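Local coordinates for putative ATP-grasp superfamily protein (Archaeoglobus fulgidus, PDB 3DF7), which is of uncharacterised function but probably binds ATP and a metal ion, as expected for a member of the ATP-grasp superfamily, at residues 110-115 with 139-144; 127-132 with 158-163. All blocks are in the same frame, centred on the assembly; numbering follows the deposited sequence.

Interaction 1 (110-115 with 139-144); sequences DKWELY and KPRTAC
Lys111 reaches from the first turn of its helix to the backbone of Pro140 and Ala143, the tightly packed part. A turn at chi4 (66°) sets NZ among backbone oxygens. Lys111 NZ donates to Pro140 O at 2.9 Å and to Ala143 O at 3.1 Å. A water 2.7 Å from Lys111 NZ also accepts from Ala143 N. Lys111 CE lies 3.8 Å from Lys139 CE, the chains crossing at about a right angle. Lys111 N bonds to Arg141 O at 2.8 Å, nearly straight (172°).

Arg141, only partly buried, is a second firm point. Arg141 grips Asp110 side-on in a salt bridge, Arg141 NE to Asp110 OD1 at 3.1 Å and Arg141 NH2 to Asp110 OD2 at 2.8 Å. Carboxylate and guanidinium planes are 55° apart. Asp110 is also the helix N-cap, its OD1 accepting from Trp112 N. Trp112 CD1 lies over one guanidinium face. The loose side is at Glu113, whose OE2 lies 4.4 Å from Arg141 NH2, beyond a salt bridge.

The contact ties the start of helix 111-118 to the end of strand 136-140 and the loop that follows it. Ile160 of strand 159-163 and Glu244 of strand 240-246 touch Lys111.

Interaction 2 (127-132 with 158-163); sequences TSLRPL and GHIAQE
Thr127 and Ser128 pair antiparallel with Gln162 and Ala161. Thr127-Gln162 is the non-hydrogen-bonded pair, with CA atoms 4.4 Å apart, and Ser128-Ala161 is the hydrogen-bonded one. Ala161 N donates to Ser128 O at 2.7 Å, almost straight (178°), and Ser128 N returns a bond to Ala161 O at 2.9 Å.

Thr127 and Gln162 share one face of the sheet. The extended Gln162 chain brings NE2 within 3.1 Å of Thr127 OG1, in a straight bond (171°) lying in the plane of the Gln162 amide. With chi1 at -53°, Thr127 OG1 lies beside the backbone N and CG2 lies anti to it, which turns the hydroxyl to Gln162 and the methyl to Ile160. OG1 also hydrogen-bonds to Pro125 O, two residues earlier, so the hydroxyl is held from both its own chain segment and the partner strand. The Thr127 methyl, CG2, lies 3.7 Å from Ile160 CD1. Leu129 CD2 meets Ile160 CG2 at 4.1 Å. An alanine in place of Thr127 would probably leave Gln162 NE2 without its acceptor and open a gap beside Ile160 CD1.

The other face carries Ser128 and Ala161. Ser128 OG accepts from Arg130 N at 3.2 Å, which makes an ST turn. The chain then curls back past Ala161, and Arg130 O comes 3.2 Å from Ala161 CB. Leu132 reaches back too, with CG against Ala161 CB and CD1 beside Glu163 N.

Strand 159-163 is the middle of a three-stranded antiparallel sheet within the ATP-grasp domain, and strands 127-128 and 136-140 flank it. Helix 111-118 packs on the Thr127 side: Trp112 and Tyr115 touch Thr127, and Lys111 touches Ile160.

The two interactions have centres 10 Å apart and both reach the same three-stranded sheet. Strand 159-163 of interaction 2 pairs with strand 136-140 of interaction 1. Lys139 O and Ile160 N lie 2.9 Å apart, and Arg141 N and Gly158 O lie 2.8 Å apart, both probable hydrogen bonds. His159 CD2 packs on the backbone at Lys139 and Pro140. Helix 111-118 leads on to strand 127-128, and the segments alternate along the chain. Residues 145-148, which follow interaction 1 directly, are not modelled. This is consistent with a mobile glycine-rich loop, as in ATP-grasp relatives, where such a loop covers the nucleotide phosphates.

Interaction 1 (110-115 with 139-144)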
ATOM      1  N   ASP A 110      10.679  -8.550  -2.015  1.00 15.94           N
ATOM      2  CA  ASP A 110      11.602  -9.371  -1.245  1.00 16.25           C
ATOM      3  C   ASP A 110      12.385  -8.436  -0.330  1.00 14.52           C
ATOM      4  O   ASP A 110      13.261  -7.708  -0.790  1.00 12.46           O
ATOM      5  CB  ASP A 110      12.569 -10.104  -2.178  1.00 16.83           C
ATOM      6  CG  ASP A 110      13.437 -11.107  -1.442  1.00 20.63           C
ATOM      7  OD1 ASP A 110      13.822 -10.825  -0.288  1.00 19.14           O
ATOM      8  OD2 ASP A 110      13.743 -12.169  -2.019  1.00 21.18           O
ATOM      9  N   LYS A 111      12.074  -8.466   0.959  1.00 13.41           N
ATOM     10  CA  LYS A 111      12.738  -7.589   1.919  1.00 13.04           C
ATOM     11  C   LYS A 111      14.258  -7.734   1.937  1.00 12.08           C
ATOM     12  O   LYS A 111      14.972  -6.772   2.218  1.00 10.46           O
ATOM     13  CB  LYS A 111      12.175  -7.822   3.321  1.00 14.12           C
ATOM     14  CG  LYS A 111      10.684  -7.530   3.437  1.00 18.01           C
ATOM     15  CD  LYS A 111      10.210  -7.561   4.887  1.00 19.44           C
ATOM     16  CE  LYS A 111       8.696  -7.439   4.972  1.00 22.29           C
ATOM     17  NZ  LYS A 111       8.002  -8.612   4.379  1.00 21.82           N
ATOM     18  N   TRP A 112      14.760  -8.930   1.645  1.00 10.71           N
ATOM     19  CA  TRP A 112      16.207  -9.116   1.637  1.00 10.69           C
ATOM     20  C   TRP A 112      16.807  -8.392   0.440  1.00 12.01           C
ATOM     21  O   TRP A 112      17.847  -7.744   0.550  1.00 12.12           O
ATOM     22  CB  TRP A 112      16.583 -10.596   1.573  1.00 12.17           C
ATOM     23  CG  TRP A 112      18.076 -10.792   1.571  1.00 12.26           C
ATOM     24  CD1 TRP A 112      18.827 -11.354   0.579  1.00 13.58           C
ATOM     25  CD2 TRP A 112      18.999 -10.378   2.588  1.00 10.89           C
ATOM     26  NE1 TRP A 112      20.163 -11.313   0.912  1.00 10.33           N
ATOM     27  CE2 TRP A 112      20.296 -10.718   2.138  1.00 12.08           C
ATOM     28  CE3 TRP A 112      18.858  -9.751   3.833  1.00 10.70           C
ATOM     29  CZ2 TRP A 112      21.445 -10.454   2.895  1.00 12.03           C
ATOM     30  CZ3 TRP A 112      20.000  -9.489   4.584  1.00 10.78           C
ATOM     31  CH2 TRP A 112      21.278  -9.839   4.110  1.00 12.23           C
ATOM     32  N   GLU A 113      16.151  -8.509  -0.708  1.00  9.66           N
ATOM     33  CA  GLU A 113      16.628  -7.839  -1.908  1.00 11.61           C
ATOM     34  C   GLU A 113      16.484  -6.326  -1.722  1.00 11.82           C
ATOM     35  O   GLU A 113      17.352  -5.559  -2.129  1.00  9.97           O
ATOM     36  CB  GLU A 113      15.829  -8.305  -3.130  1.00 12.85           C
ATOM     37  CG  GLU A 113      16.206  -9.703  -3.620  1.00 16.87           C
ATOM     38  CD  GLU A 113      17.661  -9.793  -4.057  1.00 18.94           C
ATOM     39  OE1 GLU A 113      18.096  -8.938  -4.854  1.00 18.86           O
ATOM     40  OE2 GLU A 113      18.374 -10.716  -3.606  1.00 23.70           O
ATOM     41  N   LEU A 114      15.395  -5.900  -1.092  1.00 10.21           N
ATOM     42  CA  LEU A 114      15.187  -4.472  -0.872  1.00 10.86           C
ATOM     43  C   LEU A 114      16.269  -3.927   0.052  1.00  9.26           C
ATOM     44  O   LEU A 114      16.775  -2.828  -0.158  1.00 10.54           O
ATOM     45  CB  LEU A 114      13.803  -4.205  -0.272  1.00 11.31           C
ATOM     46  CG  LEU A 114      13.478  -2.727  -0.018  1.00 13.55           C
ATOM     47  CD1 LEU A 114      13.639  -1.928  -1.310  1.00 12.95           C
ATOM     48  CD2 LEU A 114      12.064  -2.599   0.517  1.00 16.47           C
ATOM     49  N   TYR A 115      16.621  -4.695   1.077  1.00  9.23           N
ATOM     50  CA  TYR A 115      17.662  -4.275   2.010  1.00  8.94           C
ATOM     51  C   TYR A 115      18.974  -4.002   1.263  1.00  8.06           C
ATOM     52  O   TYR A 115      19.596  -2.951   1.435  1.00  8.08           O
ATOM     53  CB  TYR A 115      17.884  -5.359   3.067  1.00  9.66           C
ATOM     54  CG  TYR A 115      19.182  -5.211   3.833  1.00 10.92           C
ATOM     55  CD1 TYR A 115      19.409  -4.112   4.662  1.00 10.43           C
ATOM     56  CD2 TYR A 115      20.190  -6.169   3.716  1.00 10.82           C
ATOM     57  CE1 TYR A 115      20.613  -3.973   5.362  1.00 12.18           C
ATOM     58  CE2 TYR A 115      21.393  -6.036   4.404  1.00 12.98           C
ATOM     59  CZ  TYR A 115      21.597  -4.940   5.223  1.00 12.36           C
ATOM     60  OH  TYR A 115      22.791  -4.814   5.899  1.00 16.71           O
ATOM     61  N   LYS A 139      10.670 -11.540  10.163  1.00 12.64           N
ATOM     62  CA  LYS A 139       9.537 -11.314   9.278  1.00 14.61           C
ATOM     63  C   LYS A 139       9.769 -12.041   7.962  1.00 13.84           C
ATOM     64  O   LYS A 139      10.909 -12.213   7.531  1.00 12.42           O
ATOM     65  CB  LYS A 139       9.326  -9.813   9.052  1.00 17.43           C
ATOM     66  CG  LYS A 139      10.494  -9.072   8.436  1.00 22.76           C
ATOM     67  CD  LYS A 139      10.534  -7.618   8.914  1.00 26.05           C
ATOM     68  CE  LYS A 139       9.228  -6.884   8.661  1.00 28.44           C
ATOM     69  NZ  LYS A 139       9.258  -5.499   9.224  1.00 30.18           N
ATOM     70  N   PRO A 140       8.688 -12.508   7.321  1.00 13.28           N
ATOM     71  CA  PRO A 140       8.813 -13.224   6.048  1.00 12.95           C
ATOM     72  C   PRO A 140       9.484 -12.348   4.997  1.00 13.36           C
ATOM     73  O   PRO A 140       9.230 -11.145   4.941  1.00 13.47           O
ATOM     74  CB  PRO A 140       7.361 -13.541   5.686  1.00 13.05           C
ATOM     75  CG  PRO A 140       6.681 -13.626   7.025  1.00 14.50           C
ATOM     76  CD  PRO A 140       7.279 -12.442   7.749  1.00 14.38           C
ATOM     77  N   ARG A 141      10.346 -12.940   4.173  1.00 13.15           N
ATOM     78  CA  ARG A 141      11.022 -12.175   3.129  1.00 16.49           C
ATOM     79  C   ARG A 141       9.999 -11.523   2.207  1.00 18.48           C
ATOM     80  O   ARG A 141      10.213 -10.418   1.720  1.00 17.56           O
ATOM     81  CB  ARG A 141      11.973 -13.073   2.322  1.00 16.51           C
ATOM     82  CG  ARG A 141      13.309 -13.330   3.018  1.00 19.50           C
ATOM     83  CD  ARG A 141      14.267 -14.180   2.175  1.00 19.26           C
ATOM     84  NE  ARG A 141      14.690 -13.528   0.934  1.00 18.46           N
ATOM     85  CZ  ARG A 141      15.688 -13.965   0.168  1.00 18.67           C
ATOM     86  NH1 ARG A 141      16.367 -15.051   0.515  1.00 17.44           N
ATOM     87  NH2 ARG A 141      16.012 -13.321  -0.941  1.00 16.94           N
ATOM     88  N   THR A 142       8.879 -12.205   1.977  1.00 22.26           N
ATOM     89  CA  THR A 142       7.822 -11.659   1.128  1.00 25.86           C
ATOM     90  C   THR A 142       6.520 -11.704   1.923  1.00 28.62           C
ATOM     91  O   THR A 142       6.064 -12.773   2.321  1.00 30.89           O
ATOM     92  CB  THR A 142       7.627 -12.478  -0.167  1.00 25.41           C
ATOM     93  OG1 THR A 142       6.693 -13.539   0.073  1.00 24.52           O
ATOM     94  CG2 THR A 142       8.954 -13.068  -0.629  1.00 26.49           C
ATOM     95  N   ALA A 143       5.930 -10.540   2.156  1.00 30.86           N
ATOM     96  CA  ALA A 143       4.687 -10.451   2.913  1.00 33.25           C
ATOM     97  C   ALA A 143       4.304  -8.994   3.064  1.00 35.03           C
ATOM     98  O   ALA A 143       5.158  -8.147   3.316  1.00 35.98           O
ATOM     99  CB  ALA A 143       4.859 -11.094   4.287  1.00 32.58           C
ATOM    100  N   CYS A 144       3.015  -8.701   2.918  1.00 36.70           N
ATOM    101  CA  CYS A 144       2.540  -7.328   3.035  1.00 39.43           C
ATOM    102  C   CYS A 144       2.391  -6.933   4.503  1.00 38.52           C
ATOM    103  O   CYS A 144       3.312  -7.118   5.301  1.00 38.77           O
ATOM    104  CB  CYS A 144       1.206  -7.178   2.321  1.00 41.57           C
ATOM    105  SG  CYS A 144      -0.063  -8.261   2.977  1.00 50.51           S
TER
HETATM  106  O   HOH W   1       7.820  -8.489   1.646  1.00 36.53           O

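Interaction 2 (127-132 with 158-163)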
ATOM      1  N   THR A 127      19.870  -5.602   8.907  1.00 12.00           N
ATOM      2  CA  THR A 127      19.081  -6.719   8.396  1.00 11.70           C
ATOM      3  C   THR A 127      19.998  -7.893   8.074  1.00 11.88           C
ATOM      4  O   THR A 127      21.116  -7.701   7.593  1.00 11.81           O
ATOM      5  CB  THR A 127      18.309  -6.312   7.124  1.00 11.54           C
ATOM      6  OG1 THR A 127      17.553  -5.123   7.389  1.00 12.05           O
ATOM      7  CG2 THR A 127      17.351  -7.425   6.692  1.00 13.24           C
ATOM      8  N   SER A 128      19.519  -9.106   8.330  1.00 11.37           N
ATOM      9  CA  SER A 128      20.322 -10.300   8.087  1.00 11.14           C
ATOM     10  C   SER A 128      19.449 -11.520   7.814  1.00 11.46           C
ATOM     11  O   SER A 128      18.232 -11.472   7.978  1.00 11.88           O
ATOM     12  CB  SER A 128      21.215 -10.565   9.306  1.00 11.48           C
ATOM     13  OG  SER A 128      22.045 -11.695   9.102  1.00 12.09           O
ATOM     14  N   LEU A 129      20.078 -12.611   7.385  1.00 11.69           N
ATOM     15  CA  LEU A 129      19.351 -13.847   7.114  1.00 12.12           C
ATOM     16  C   LEU A 129      19.514 -14.778   8.316  1.00 12.47           C
ATOM     17  O   LEU A 129      19.008 -15.903   8.333  1.00 13.82           O
ATOM     18  CB  LEU A 129      19.884 -14.511   5.839  1.00 11.24           C
ATOM     19  CG  LEU A 129      19.631 -13.738   4.536  1.00 12.16           C
ATOM     20  CD1 LEU A 129      20.344 -14.408   3.372  1.00 11.12           C
ATOM     21  CD2 LEU A 129      18.132 -13.677   4.271  1.00 12.19           C
ATOM     22  N   ARG A 130      20.237 -14.290   9.318  1.00 14.13           N
ATOM     23  CA  ARG A 130      20.480 -15.031  10.548  1.00 14.48           C
ATOM     24  C   ARG A 130      20.286 -14.087  11.733  1.00 13.21           C
ATOM     25  O   ARG A 130      20.196 -12.876  11.554  1.00 12.73           O
ATOM     26  CB  ARG A 130      21.896 -15.615  10.527  1.00 17.28           C
ATOM     27  CG  ARG A 130      22.007 -16.827   9.609  1.00 22.47           C
ATOM     28  CD  ARG A 130      23.392 -17.434   9.592  1.00 29.45           C
ATOM     29  NE  ARG A 130      23.416 -18.670   8.811  1.00 32.91           N
ATOM     30  CZ  ARG A 130      24.516 -19.370   8.556  1.00 34.30           C
ATOM     31  NH1 ARG A 130      25.686 -18.955   9.019  1.00 36.10           N
ATOM     32  NH2 ARG A 130      24.445 -20.488   7.844  1.00 35.33           N
ATOM     33  N   PRO A 131      20.207 -14.628  12.960  1.00 13.90           N
ATOM     34  CA  PRO A 131      20.018 -13.771  14.135  1.00 12.69           C
ATOM     35  C   PRO A 131      21.007 -12.612  14.215  1.00 13.78           C
ATOM     36  O   PRO A 131      22.165 -12.744  13.822  1.00 13.68           O
ATOM     37  CB  PRO A 131      20.170 -14.750  15.296  1.00 14.20           C
ATOM     38  CG  PRO A 131      19.585 -16.014  14.726  1.00 12.52           C
ATOM     39  CD  PRO A 131      20.216 -16.050  13.348  1.00 12.72           C
ATOM     40  N   LEU A 132      20.532 -11.474  14.710  1.00 14.77           N
ATOM     41  CA  LEU A 132      21.366 -10.288  14.867  1.00 14.91           C
ATOM     42  C   LEU A 132      21.725 -10.139  16.341  1.00 16.32           C
ATOM     43  O   LEU A 132      21.033 -10.672  17.206  1.00 16.21           O
ATOM     44  CB  LEU A 132      20.610  -9.040  14.407  1.00 14.28           C
ATOM     45  CG  LEU A 132      20.348  -8.891  12.908  1.00 14.66           C
ATOM     46  CD1 LEU A 132      19.298  -7.816  12.660  1.00 13.91           C
ATOM     47  CD2 LEU A 132      21.654  -8.548  12.204  1.00 13.31           C
ATOM     48  N   GLY A 158      13.231 -18.591   4.849  1.00 19.49           N
ATOM     49  CA  GLY A 158      12.259 -17.732   4.197  1.00 19.58           C
ATOM     50  C   GLY A 158      12.010 -16.427   4.934  1.00 17.79           C
ATOM     51  O   GLY A 158      11.239 -15.593   4.469  1.00 18.64           O
ATOM     52  N   HIS A 159      12.658 -16.253   6.084  1.00 16.44           N
ATOM     53  CA  HIS A 159      12.507 -15.034   6.880  1.00 16.58           C
ATOM     54  C   HIS A 159      13.810 -14.248   6.941  1.00 17.02           C
ATOM     55  O   HIS A 159      14.878 -14.749   6.584  1.00 16.47           O
ATOM     56  CB  HIS A 159      12.112 -15.361   8.326  1.00 16.58           C
ATOM     57  CG  HIS A 159      10.671 -15.724   8.512  1.00 18.39           C
ATOM     58  ND1 HIS A 159      10.104 -16.848   7.951  1.00 19.07           N
ATOM     59  CD2 HIS A 159       9.691 -15.128   9.231  1.00 19.10           C
ATOM     60  CE1 HIS A 159       8.838 -16.929   8.319  1.00 20.53           C
ATOM     61  NE2 HIS A 159       8.561 -15.898   9.096  1.00 21.16           N
ATOM     62  N   ILE A 160      13.714 -13.005   7.394  1.00 15.14           N
ATOM     63  CA  ILE A 160      14.901 -12.185   7.575  1.00 14.71           C
ATOM     64  C   ILE A 160      14.861 -11.739   9.026  1.00 14.01           C
ATOM     65  O   ILE A 160      13.808 -11.777   9.669  1.00 13.15           O
ATOM     66  CB  ILE A 160      14.914 -10.906   6.690  1.00 14.74           C
ATOM     67  CG1 ILE A 160      13.708 -10.023   7.020  1.00 14.20           C
ATOM     68  CG2 ILE A 160      14.949 -11.283   5.224  1.00 16.13           C
ATOM     69  CD1 ILE A 160      13.849  -8.592   6.524  1.00 14.51           C
ATOM     70  N   ALA A 161      16.017 -11.348   9.543  1.00 12.67           N
ATOM     71  CA  ALA A 161      16.117 -10.840  10.896  1.00 12.17           C
ATOM     72  C   ALA A 161      16.295  -9.348  10.671  1.00 12.12           C
ATOM     73  O   ALA A 161      17.037  -8.946   9.774  1.00 11.46           O
ATOM     74  CB  ALA A 161      17.344 -11.423  11.598  1.00 10.99           C
ATOM     75  N   GLN A 162      15.609  -8.525  11.454  1.00 12.14           N
ATOM     76  CA  GLN A 162      15.749  -7.090  11.280  1.00 13.30           C
ATOM     77  C   GLN A 162      15.689  -6.329  12.585  1.00 13.90           C
ATOM     78  O   GLN A 162      14.776  -6.508  13.393  1.00 13.46           O
ATOM     79  CB  GLN A 162      14.685  -6.548  10.323  1.00 16.33           C
ATOM     80  CG  GLN A 162      14.885  -5.072   9.985  1.00 19.98           C
ATOM     81  CD  GLN A 162      13.997  -4.604   8.851  1.00 22.35           C
ATOM     82  OE1 GLN A 162      12.787  -4.447   9.015  1.00 22.53           O
ATOM     83  NE2 GLN A 162      14.597  -4.387   7.684  1.00 24.61           N
ATOM     84  N   GLU A 163      16.689  -5.478  12.773  1.00 14.27           N
ATOM     85  CA  GLU A 163      16.798  -4.644  13.959  1.00 13.92           C
ATOM     86  C   GLU A 163      15.481  -3.935  14.242  1.00 13.85           C
ATOM     87  O   GLU A 163      14.850  -3.380  13.340  1.00 13.37           O
ATOM     88  CB  GLU A 163      17.924  -3.619  13.752  1.00 15.18           C
ATOM     89  CG  GLU A 163      17.872  -2.403  14.677  1.00 14.66           C
ATOM     90  CD  GLU A 163      18.989  -1.411  14.407  1.00 14.70           C
ATOM     91  OE1 GLU A 163      19.407  -1.284  13.240  1.00 14.38           O
ATOM     92  OE2 GLU A 163      19.441  -0.746  15.359  1.00 16.86           O
TER